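Local coordinates for protein staphylococcal enterotoxin-like toxin (Staphylococcus aureus, PDB 4DXF) that probably binds host carbohydrate as a superantigen-like protein, pairing an OB-fold domain with a beta-grasp domain, at residues Tyr87-Glu90 against Lys91-Val94; Ile136-Lys139 against Glu140-Phe143; Gln148-Lys152 against Asn153-Gly157. One frame throughout, in Å; residues are numbered along the deposited sequence.

Contact 1 of 3, residues Tyr87-Glu90 against Lys91-Val94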
ATOM      1  N   TYR A  87     -16.744  -0.250  12.411  1.00 41.23           N
ATOM      2  CA  TYR A  87     -16.819   0.920  13.272  1.00 41.31           C
ATOM      3  C   TYR A  87     -17.966   1.803  12.861  1.00 41.18           C
ATOM      4  O   TYR A  87     -18.105   2.918  13.376  1.00 41.90           O
ATOM      5  CB  TYR A  87     -15.499   1.723  13.259  1.00 41.24           C
ATOM      6  CG  TYR A  87     -14.286   0.963  13.697  1.00 39.79           C
ATOM      7  CD1 TYR A  87     -13.988   0.801  15.044  1.00 41.89           C
ATOM      8  CD2 TYR A  87     -13.411   0.387  12.756  1.00 41.32           C
ATOM      9  CE1 TYR A  87     -12.862   0.086  15.469  1.00 40.49           C
ATOM     10  CE2 TYR A  87     -12.267  -0.314  13.182  1.00 41.16           C
ATOM     11  CZ  TYR A  87     -12.022  -0.471  14.545  1.00 41.36           C
ATOM     12  OH  TYR A  87     -10.888  -1.171  14.967  1.00 44.96           O
ATOM     13  N   ASN A  88     -18.776   1.306  11.932  1.00 40.21           N
ATOM     14  CA  ASN A  88     -19.844   2.072  11.300  1.00 40.34           C
ATOM     15  C   ASN A  88     -19.362   3.435  10.723  1.00 39.43           C
ATOM     16  O   ASN A  88     -20.025   4.456  10.856  1.00 39.83           O
ATOM     17  CB  ASN A  88     -21.083   2.204  12.221  1.00 42.06           C
ATOM     18  CG  ASN A  88     -22.377   2.532  11.446  1.00 46.03           C
ATOM     19  OD1 ASN A  88     -22.669   1.939  10.396  1.00 50.78           O
ATOM     20  ND2 ASN A  88     -23.160   3.484  11.972  1.00 49.97           N
ATOM     21  N   LEU A  89     -18.218   3.433  10.038  1.00 37.66           N
ATOM     22  CA  LEU A  89     -17.690   4.693   9.456  1.00 35.54           C
ATOM     23  C   LEU A  89     -17.850   4.727   7.956  1.00 35.85           C
ATOM     24  O   LEU A  89     -17.594   3.731   7.292  1.00 36.00           O
ATOM     25  CB  LEU A  89     -16.235   4.830   9.824  1.00 35.04           C
ATOM     26  CG  LEU A  89     -15.968   5.009  11.304  1.00 34.35           C
ATOM     27  CD1 LEU A  89     -14.467   4.999  11.526  1.00 32.67           C
ATOM     28  CD2 LEU A  89     -16.640   6.337  11.844  1.00 32.51           C
ATOM     29  N   GLU A  90     -18.300   5.852   7.412  1.00 34.19           N
ATOM     30  CA  GLU A  90     -18.616   5.922   6.002  1.00 33.92           C
ATOM     31  C   GLU A  90     -17.339   5.877   5.095  1.00 32.20           C
ATOM     32  O   GLU A  90     -17.329   5.294   3.985  1.00 31.40           O
ATOM     33  CB  GLU A  90     -19.402   7.206   5.782  1.00 33.96           C
ATOM     34  CG  GLU A  90     -19.935   7.477   4.382  1.00 37.55           C
ATOM     35  CD  GLU A  90     -20.600   8.870   4.252  1.00 45.88           C
ATOM     36  OE1 GLU A  90     -20.665   9.632   5.281  1.00 47.44           O
ATOM     37  OE2 GLU A  90     -21.039   9.199   3.113  1.00 45.71           O
ATOM     38  N   LYS A  91     -16.310   6.559   5.577  1.00 30.43           N
ATOM     39  CA  LYS A  91     -15.031   6.769   4.853  1.00 28.82           C
ATOM     40  C   LYS A  91     -13.910   6.397   5.767  1.00 27.45           C
ATOM     41  O   LYS A  91     -13.513   7.113   6.689  1.00 28.31           O
ATOM     42  CB  LYS A  91     -14.916   8.237   4.393  1.00 27.47           C
ATOM     43  CG  LYS A  91     -16.048   8.675   3.580  1.00 27.36           C
ATOM     44  CD  LYS A  91     -15.972   8.169   2.125  1.00 27.57           C
ATOM     45  CE  LYS A  91     -17.054   8.765   1.278  1.00 29.04           C
ATOM     46  NZ  LYS A  91     -16.961   8.253  -0.108  1.00 26.81           N
ATOM     47  N   TYR A  92     -13.385   5.210   5.518  1.00 24.95           N
ATOM     48  CA  TYR A  92     -12.488   4.590   6.376  1.00 23.46           C
ATOM     49  C   TYR A  92     -11.450   3.931   5.489  1.00 23.93           C
ATOM     50  O   TYR A  92     -11.808   3.336   4.443  1.00 25.07           O
ATOM     51  CB  TYR A  92     -13.290   3.510   7.159  1.00 25.01           C
ATOM     52  CG  TYR A  92     -12.482   2.527   7.873  1.00 23.71           C
ATOM     53  CD1 TYR A  92     -12.067   1.337   7.226  1.00 29.38           C
ATOM     54  CD2 TYR A  92     -12.170   2.679   9.223  1.00 24.32           C
ATOM     55  CE1 TYR A  92     -11.301   0.364   7.889  1.00 29.85           C
ATOM     56  CE2 TYR A  92     -11.363   1.728   9.872  1.00 27.63           C
ATOM     57  CZ  TYR A  92     -10.973   0.558   9.186  1.00 26.40           C
ATOM     58  OH  TYR A  92     -10.252  -0.392   9.860  1.00 32.97           O
ATOM     59  N   SER A  93     -10.218   4.029   5.944  1.00 21.51           N
ATOM     60  CA  SER A  93      -8.995   3.472   5.386  1.00 21.13           C
ATOM     61  C   SER A  93      -7.934   3.181   6.452  1.00 21.70           C
ATOM     62  O   SER A  93      -7.938   3.740   7.591  1.00 23.82           O
ATOM     63  CB  SER A  93      -8.501   4.365   4.211  1.00 20.03           C
ATOM     64  OG  SER A  93      -7.363   3.846   3.628  1.00 19.40           O
ATOM     65  N   VAL A  94      -7.000   2.283   6.158  1.00 21.48           N
ATOM     66  CA  VAL A  94      -6.075   1.818   7.160  1.00 22.57           C
ATOM     67  C   VAL A  94      -4.627   2.159   6.873  1.00 23.38           C
ATOM     68  O   VAL A  94      -4.113   1.739   5.831  1.00 25.12           O
ATOM     69  CB  VAL A  94      -6.204   0.262   7.318  1.00 21.89           C
ATOM     70  CG1 VAL A  94      -5.238  -0.185   8.367  1.00 25.21           C
ATOM     71  CG2 VAL A  94      -7.644  -0.058   7.668  1.00 21.63           C
TER
HETATM   72  O   HOH W   1     -15.081   3.295   3.786  1.00 27.04           O
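The rings of Tyr-87 and Tyr-92 lean against one another across the bend that leads into strand 92-99, with their planes turned by 32° and their centroids 5.9 Å apart. The rings meet at a slant. The touching is done by one flank of each ring: Tyr-87 CD2 lies 3.8 Å from Tyr-92 CE2, and Tyr-87 CE2 follows alongside towards the Tyr-92 hydroxyl. Tyr-92 can reach across because its ring is swung anti to the backbone N (chi1 166°), back over the preceding loop. The same flank of Tyr-92 also meets a leucine, whose CD1 methyl (Leu-89) is 4.0 Å from Tyr-92 CD2. A branched aliphatic suits this place, giving the Tyr-92 ring a second apolar neighbour. Glu-90 and Lys-91 run side by side and point the same way, CG to CG at 4.1 Å. Their opposite charges stay apart, Glu-90 OE2 being 5.3 Å from Lys-91 NZ, so any attraction is through space and probably modest. The two chains lie beside Phe-54, with which Lys-91 makes a cation-pi contact. Backbone polarity at the bend is met by a water, which accepts from Tyr-92 N at 3.1 Å and also lies at hydrogen-bonding distance, 3.0 Å, from Glu-90 O. Around the bend, Phe-46 of strand 46-49 takes Tyr-87 edge-to-face and also touches Leu-89 and Tyr-92. The bend ends the long hairpin connection from strand 76-80, and strand 92-99 then enters the OB-fold sheet between that strand, antiparallel to it, and strand 56-59, to which 92-99 runs parallel.

Contact 2 of 3, residues Ile136-Lys139 against Glu140-Phe143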
ATOM      1  N   ILE A 136       7.248   6.801   1.367  1.00 20.75           N
ATOM      2  CA  ILE A 136       6.116   6.089   0.838  1.00 19.29           C
ATOM      3  C   ILE A 136       5.804   4.939   1.798  1.00 17.70           C
ATOM      4  O   ILE A 136       6.759   4.344   2.349  1.00 18.42           O
ATOM      5  CB  ILE A 136       6.476   5.549  -0.583  1.00 21.45           C
ATOM      6  CG1 ILE A 136       5.241   4.911  -1.218  1.00 20.51           C
ATOM      7  CG2 ILE A 136       7.787   4.713  -0.589  1.00 27.17           C
ATOM      8  CD1 ILE A 136       5.426   4.702  -2.649  1.00 29.41           C
ATOM      9  N   SER A 137       4.532   4.711   1.979  1.00 17.03           N
ATOM     10  CA  SER A 137       4.028   3.680   2.885  1.00 18.15           C
ATOM     11  C   SER A 137       4.144   2.327   2.205  1.00 19.36           C
ATOM     12  O   SER A 137       4.022   2.207   0.959  1.00 19.51           O
ATOM     13  CB  SER A 137       2.548   3.856   3.282  1.00 13.94           C
ATOM     14  OG  SER A 137       1.594   3.861   2.249  1.00 18.42           O
ATOM     15  N   LEU A 138       4.323   1.317   3.030  1.00 19.52           N
ATOM     16  CA  LEU A 138       4.170  -0.069   2.473  1.00 20.02           C
ATOM     17  C   LEU A 138       2.806  -0.340   1.924  1.00 19.30           C
ATOM     18  O   LEU A 138       2.693  -1.096   0.927  1.00 19.74           O
ATOM     19  CB  LEU A 138       4.610  -1.127   3.535  1.00 19.33           C
ATOM     20  CG  LEU A 138       6.054  -1.106   4.032  1.00 20.48           C
ATOM     21  CD1 LEU A 138       6.294  -2.313   5.056  1.00 20.96           C
ATOM     22  CD2 LEU A 138       7.275  -1.105   3.068  1.00 19.19           C
ATOM     23  N   LYS A 139       1.755   0.220   2.513  1.00 17.34           N
ATOM     24  CA  LYS A 139       0.424   0.130   2.052  1.00 19.85           C
ATOM     25  C   LYS A 139       0.389   0.469   0.549  1.00 20.77           C
ATOM     26  O   LYS A 139      -0.214  -0.271  -0.236  1.00 19.15           O
ATOM     27  CB  LYS A 139      -0.554   1.027   2.826  1.00 20.08           C
ATOM     28  CG  LYS A 139      -1.961   0.952   2.339  1.00 20.04           C
ATOM     29  CD  LYS A 139      -2.805   2.051   2.938  1.00 18.62           C
ATOM     30  CE  LYS A 139      -4.294   1.937   2.587  1.00 20.94           C
ATOM     31  NZ  LYS A 139      -4.901   0.631   3.196  1.00 22.46           N
ATOM     32  N   GLU A 140       1.032   1.606   0.172  1.00 18.61           N
ATOM     33  CA  GLU A 140       0.946   2.079  -1.240  1.00 17.73           C
ATOM     34  C   GLU A 140       1.713   1.196  -2.215  1.00 18.87           C
ATOM     35  O   GLU A 140       1.205   0.882  -3.312  1.00 20.01           O
ATOM     36  CB  GLU A 140       1.464   3.548  -1.367  1.00 19.40           C
ATOM     37  CG  GLU A 140       1.409   4.026  -2.802  1.00 20.97           C
ATOM     38  CD  GLU A 140       1.763   5.492  -2.937  1.00 23.03           C
ATOM     39  OE1 GLU A 140       1.789   6.165  -1.872  1.00 19.66           O
ATOM     40  OE2 GLU A 140       2.019   5.970  -4.109  1.00 22.16           O
ATOM     41  N   LEU A 141       2.915   0.801  -1.827  1.00 18.37           N
ATOM     42  CA  LEU A 141       3.768  -0.061  -2.648  1.00 19.33           C
ATOM     43  C   LEU A 141       3.040  -1.408  -2.832  1.00 20.45           C
ATOM     44  O   LEU A 141       2.822  -1.866  -3.993  1.00 19.48           O
ATOM     45  CB  LEU A 141       5.108  -0.273  -1.991  1.00 20.25           C
ATOM     46  CG  LEU A 141       5.982   1.003  -1.826  1.00 22.74           C
ATOM     47  CD1 LEU A 141       7.014   0.699  -0.799  1.00 25.30           C
ATOM     48  CD2 LEU A 141       6.595   1.293  -3.214  1.00 23.23           C
ATOM     49  N   ASP A 142       2.603  -1.957  -1.702  1.00 19.55           N
ATOM     50  CA  ASP A 142       1.922  -3.264  -1.772  1.00 21.17           C
ATOM     51  C   ASP A 142       0.647  -3.175  -2.675  1.00 20.79           C
ATOM     52  O   ASP A 142       0.473  -3.991  -3.598  1.00 21.36           O
ATOM     53  CB  ASP A 142       1.528  -3.683  -0.368  1.00 19.96           C
ATOM     54  CG  ASP A 142       0.577  -4.937  -0.373  1.00 18.62           C
ATOM     55  OD1 ASP A 142       1.169  -6.031  -0.689  1.00 22.79           O
ATOM     56  OD2 ASP A 142      -0.636  -4.831  -0.027  1.00 19.45           O
ATOM     57  N   PHE A 143      -0.199  -2.149  -2.533  1.00 17.45           N
ATOM     58  CA  PHE A 143      -1.430  -2.063  -3.239  1.00 18.92           C
ATOM     59  C   PHE A 143      -1.213  -1.797  -4.742  1.00 19.50           C
ATOM     60  O   PHE A 143      -1.778  -2.471  -5.606  1.00 19.46           O
ATOM     61  CB  PHE A 143      -2.296  -1.014  -2.631  1.00 18.90           C
ATOM     62  CG  PHE A 143      -3.693  -1.059  -3.081  1.00 18.96           C
ATOM     63  CD1 PHE A 143      -4.593  -1.925  -2.408  1.00 19.93           C
ATOM     64  CD2 PHE A 143      -4.184  -0.268  -4.185  1.00 19.55           C
ATOM     65  CE1 PHE A 143      -5.883  -2.031  -2.810  1.00 19.11           C
ATOM     66  CE2 PHE A 143      -5.564  -0.374  -4.561  1.00 19.39           C
ATOM     67  CZ  PHE A 143      -6.393  -1.248  -3.833  1.00 21.73           C
TER
HETATM   68  O   HOH W   2       2.137   6.061   0.809  1.00 18.24           O
HETATM   69  O   HOH W   3      -1.738  -2.449   0.766  1.00 22.08           O
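Ile-136 sends its CD1 methyl to Leu-141 CD2, 3.6 Å away, one turn inside the helix that begins just after it. Its CG1 is anti to the backbone N (chi1 -174°), which stretches the chain forward along the first turn; on the way it crosses the Glu-140 side chain at about a right angle, and CD1 comes to 3.8 Å from Glu-140 CD. Ser-137 follows as the N-cap. A small hydroxyl side chain suits this place, since OG sits close to the backbone and takes Glu-140 N at 3.1 Å in a bond of 146°, satisfying an amide of the first turn that has no carbonyl before it in the helix. The Ser-137 carbonyl adds only weak bonds to Glu-140 N and Leu-141 N. With Ile-136 just before the cap and Leu-141 four residues after it, the apolar pair is a hydrophobic staple, and it marks the start of helix 138-153 of the beta-grasp domain. In place of the direct return bond of a capping box, a water accepts from Ser-137 N, lies 2.7 Å from Ser-137 OG and donates to Glu-140 OE1, leaving Glu-140 OE2 to its salt bridge with Lys-144. Leu-138 packs its side chain on Tyr-174, Phe-176 and Ile-191, while its carbonyl receives Asp-142 N at 2.8 Å. Lys-139 O is gripped twice, by Phe-143 N at 3.0 Å and by a water that also donates to Asp-142 OD2, an oxygen bonded in addition to Tyr-23 OH. The long Lys-139 chain, extended except for a bend at its last torsion, carries NZ to Val-94 O, on strand 92-99 of the OB-fold domain.

Contact 3 of 3, residues Gln148-Lys152 against Asn153-Gly157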
ATOM      1  N   GLN A 148      -1.208  -3.689 -10.359  1.00 21.52           N
ATOM      2  CA  GLN A 148      -0.485  -3.819 -11.625  1.00 22.95           C
ATOM      3  C   GLN A 148      -0.311  -5.292 -12.042  1.00 24.25           C
ATOM      4  O   GLN A 148      -0.456  -5.654 -13.246  1.00 24.28           O
ATOM      5  CB  GLN A 148       0.865  -3.175 -11.519  1.00 24.81           C
ATOM      6  CG  GLN A 148       1.666  -3.276 -12.842  1.00 28.36           C
ATOM      7  CD  GLN A 148       3.133  -2.911 -12.643  1.00 33.99           C
ATOM      8  OE1 GLN A 148       3.454  -2.003 -11.875  1.00 33.06           O
ATOM      9  NE2 GLN A 148       4.038  -3.615 -13.342  1.00 33.97           N
ATOM     10  N   LEU A 149      -0.036  -6.139 -11.073  1.00 21.86           N
ATOM     11  CA  LEU A 149       0.246  -7.561 -11.403  1.00 23.39           C
ATOM     12  C   LEU A 149      -1.000  -8.283 -11.784  1.00 24.39           C
ATOM     13  O   LEU A 149      -0.937  -9.235 -12.637  1.00 24.48           O
ATOM     14  CB  LEU A 149       0.935  -8.263 -10.197  1.00 22.55           C
ATOM     15  CG  LEU A 149       2.377  -7.841  -9.865  1.00 21.49           C
ATOM     16  CD1 LEU A 149       2.777  -8.424  -8.547  1.00 21.93           C
ATOM     17  CD2 LEU A 149       3.416  -8.182 -10.961  1.00 21.57           C
ATOM     18  N   ILE A 150      -2.116  -7.924 -11.137  1.00 23.98           N
ATOM     19  CA  ILE A 150      -3.435  -8.377 -11.547  1.00 25.95           C
ATOM     20  C   ILE A 150      -3.729  -7.969 -12.983  1.00 27.77           C
ATOM     21  O   ILE A 150      -4.107  -8.820 -13.816  1.00 26.45           O
ATOM     22  CB  ILE A 150      -4.560  -7.911 -10.577  1.00 25.79           C
ATOM     23  CG1 ILE A 150      -4.280  -8.495  -9.183  1.00 24.09           C
ATOM     24  CG2 ILE A 150      -5.979  -8.188 -11.164  1.00 27.85           C
ATOM     25  CD1 ILE A 150      -5.212  -7.936  -8.055  1.00 21.74           C
ATOM     26  N   GLU A 151      -3.551  -6.689 -13.285  1.00 27.87           N
ATOM     27  CA  GLU A 151      -3.929  -6.135 -14.572  1.00 28.99           C
ATOM     28  C   GLU A 151      -3.033  -6.620 -15.703  1.00 30.86           C
ATOM     29  O   GLU A 151      -3.552  -6.862 -16.823  1.00 31.08           O
ATOM     30  CB  GLU A 151      -3.905  -4.587 -14.490  1.00 30.02           C
ATOM     31  CG  GLU A 151      -5.137  -3.972 -13.769  1.00 31.61           C
ATOM     32  CD  GLU A 151      -5.002  -2.425 -13.548  1.00 36.62           C
ATOM     33  OE1 GLU A 151      -4.004  -1.809 -14.000  1.00 41.11           O
ATOM     34  OE2 GLU A 151      -5.887  -1.839 -12.911  1.00 38.04           O
ATOM     35  N   LYS A 152      -1.720  -6.752 -15.452  1.00 29.83           N
ATOM     36  CA  LYS A 152      -0.762  -6.997 -16.524  1.00 31.37           C
ATOM     37  C   LYS A 152      -0.256  -8.443 -16.552  1.00 30.69           C
ATOM     38  O   LYS A 152       0.214  -8.885 -17.592  1.00 31.37           O
ATOM     39  CB  LYS A 152       0.396  -6.027 -16.482  1.00 32.04           C
ATOM     40  CG  LYS A 152      -0.062  -4.531 -16.555  1.00 37.96           C
ATOM     41  CD  LYS A 152       1.159  -3.556 -16.549  1.00 45.25           C
ATOM     42  CE  LYS A 152       2.082  -3.737 -17.765  1.00 48.58           C
ATOM     43  NZ  LYS A 152       3.488  -3.171 -17.561  1.00 50.33           N
ATOM     44  N   ASN A 153      -0.401  -9.187 -15.448  1.00 29.01           N
ATOM     45  CA  ASN A 153       0.343 -10.483 -15.278  1.00 28.73           C
ATOM     46  C   ASN A 153      -0.549 -11.576 -14.791  1.00 27.58           C
ATOM     47  O   ASN A 153      -0.095 -12.681 -14.419  1.00 29.31           O
ATOM     48  CB  ASN A 153       1.548 -10.332 -14.333  1.00 26.74           C
ATOM     49  CG  ASN A 153       2.471  -9.255 -14.765  1.00 28.99           C
ATOM     50  OD1 ASN A 153       2.391  -8.117 -14.300  1.00 25.19           O
ATOM     51  ND2 ASN A 153       3.325  -9.571 -15.711  1.00 29.32           N
ATOM     52  N   ASN A 154      -1.812 -11.239 -14.735  1.00 27.72           N
ATOM     53  CA  ASN A 154      -2.876 -12.132 -14.314  1.00 29.49           C
ATOM     54  C   ASN A 154      -2.749 -12.692 -12.904  1.00 28.99           C
ATOM     55  O   ASN A 154      -3.238 -13.799 -12.584  1.00 29.59           O
ATOM     56  CB  ASN A 154      -3.143 -13.255 -15.365  1.00 31.53           C
ATOM     57  CG  ASN A 154      -4.536 -13.844 -15.220  1.00 32.99           C
ATOM     58  OD1 ASN A 154      -5.500 -13.131 -14.845  1.00 37.18           O
ATOM     59  ND2 ASN A 154      -4.661 -15.157 -15.492  1.00 36.73           N
ATOM     60  N   LEU A 155      -2.139 -11.901 -11.991  1.00 26.55           N
ATOM     61  CA  LEU A 155      -2.139 -12.342 -10.626  1.00 24.66           C
ATOM     62  C   LEU A 155      -3.549 -12.499 -10.142  1.00 24.73           C
ATOM     63  O   LEU A 155      -4.455 -11.719 -10.441  1.00 24.44           O
ATOM     64  CB  LEU A 155      -1.390 -11.367  -9.695  1.00 25.50           C
ATOM     65  CG  LEU A 155      -1.365 -11.791  -8.212  1.00 21.71           C
ATOM     66  CD1 LEU A 155      -0.334 -12.825  -7.924  1.00 21.13           C
ATOM     67  CD2 LEU A 155      -0.956 -10.428  -7.535  1.00 22.95           C
ATOM     68  N   TYR A 156      -3.724 -13.556  -9.380  1.00 26.69           N
ATOM     69  CA  TYR A 156      -5.023 -13.964  -8.841  1.00 27.49           C
ATOM     70  C   TYR A 156      -5.982 -14.437  -9.919  1.00 30.25           C
ATOM     71  O   TYR A 156      -7.187 -14.465  -9.691  1.00 30.79           O
ATOM     72  CB  TYR A 156      -5.667 -12.945  -7.890  1.00 28.61           C
ATOM     73  CG  TYR A 156      -4.740 -12.511  -6.775  1.00 26.58           C
ATOM     74  CD1 TYR A 156      -3.978 -13.440  -6.045  1.00 24.24           C
ATOM     75  CD2 TYR A 156      -4.607 -11.139  -6.453  1.00 25.37           C
ATOM     76  CE1 TYR A 156      -3.114 -13.039  -4.998  1.00 22.73           C
ATOM     77  CE2 TYR A 156      -3.758 -10.732  -5.427  1.00 22.55           C
ATOM     78  CZ  TYR A 156      -2.976 -11.639  -4.726  1.00 22.10           C
ATOM     79  OH  TYR A 156      -2.058 -11.334  -3.688  1.00 23.76           O
ATOM     80  N   GLY A 157      -5.410 -14.834 -11.054  1.00 31.14           N
ATOM     81  CA  GLY A 157      -6.177 -15.393 -12.165  1.00 32.89           C
ATOM     82  C   GLY A 157      -6.024 -16.899 -12.073  1.00 33.10           C
ATOM     83  O   GLY A 157      -6.756 -17.541 -11.326  1.00 34.13           O
TER
HETATM   84  O   HOH W   4       3.526  -5.825 -14.846  1.00 35.52           O
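Leu-155 CB packs against Leu-149 CB, 3.9 Å away, and against Ile-150 CG1 as the chain doubles back at the end of helix 138-153. Ile-150 then reaches on to Tyr-156: its CD1 meets CD2 of the phenol at 3.6 Å, arriving at the ring edge near the ring plane. Leu-155 lies over one face of that ring, its CG 3.5 Å above the centre. Branched aliphatics fit well here, filling the angle between helix and returning chain. The backbone closes the end of the helix. Leu-149 O accepts a straight bond from Leu-155 N (3.0 Å, 174°), with the donor lying above the carbonyl plane, and a weak one from Asn-153 N. Asn-154 turns the chain out of the helix with positive phi (59°), a conformation asparagine tolerates better than most residues. A type II turn follows, with Gly-157 N bonded to Asn-154 O. Towards the polar edge, Asn-153 CG stands anti to its own carbonyl carbon (chi1 -55°), which brings OD1 to 3.5 Å from Leu-149 CD2. That oxygen takes a water at 2.6 Å, and the water in turn accepts from Gln-148 NE2. The amide nitrogens have further partners: Asn-153 ND2 bonds to Asp-125 OD2 and Gln-148 NE2 to Ser-127 OG, which probably settles how each amide is turned, while Tyr-156 OH is bonded to Leu-178 O and Arg-146 NH1. Leu-149 rests on strands 107-116 and 196-203 of the beta-grasp sheet and Leu-155 on strand 196-203, whereas Ile-150 and Tyr-156 pack against helix 17-22, near the N terminus of the modelled chain.

From the N terminus the chain first reaches contact 1, where the connection after strand 76-80 ends and strand 92-99 begins in the OB-fold sheet. Contact 2 comes next, at the passage from strand 135-137 into helix 138-153, and contact 3 turns the chain out of that same helix towards strand 162-168. The three lie in series, and none nests within or crosses another. Contacts 2 and 3 mark the two ends of one helix, their centres about 17 Å apart. Contacts 1 and 2 touch directly across the domain boundary, through strand 92-99 and the helix start, whereas contacts 1 and 3 stay about 16 Å apart at their nearest atoms.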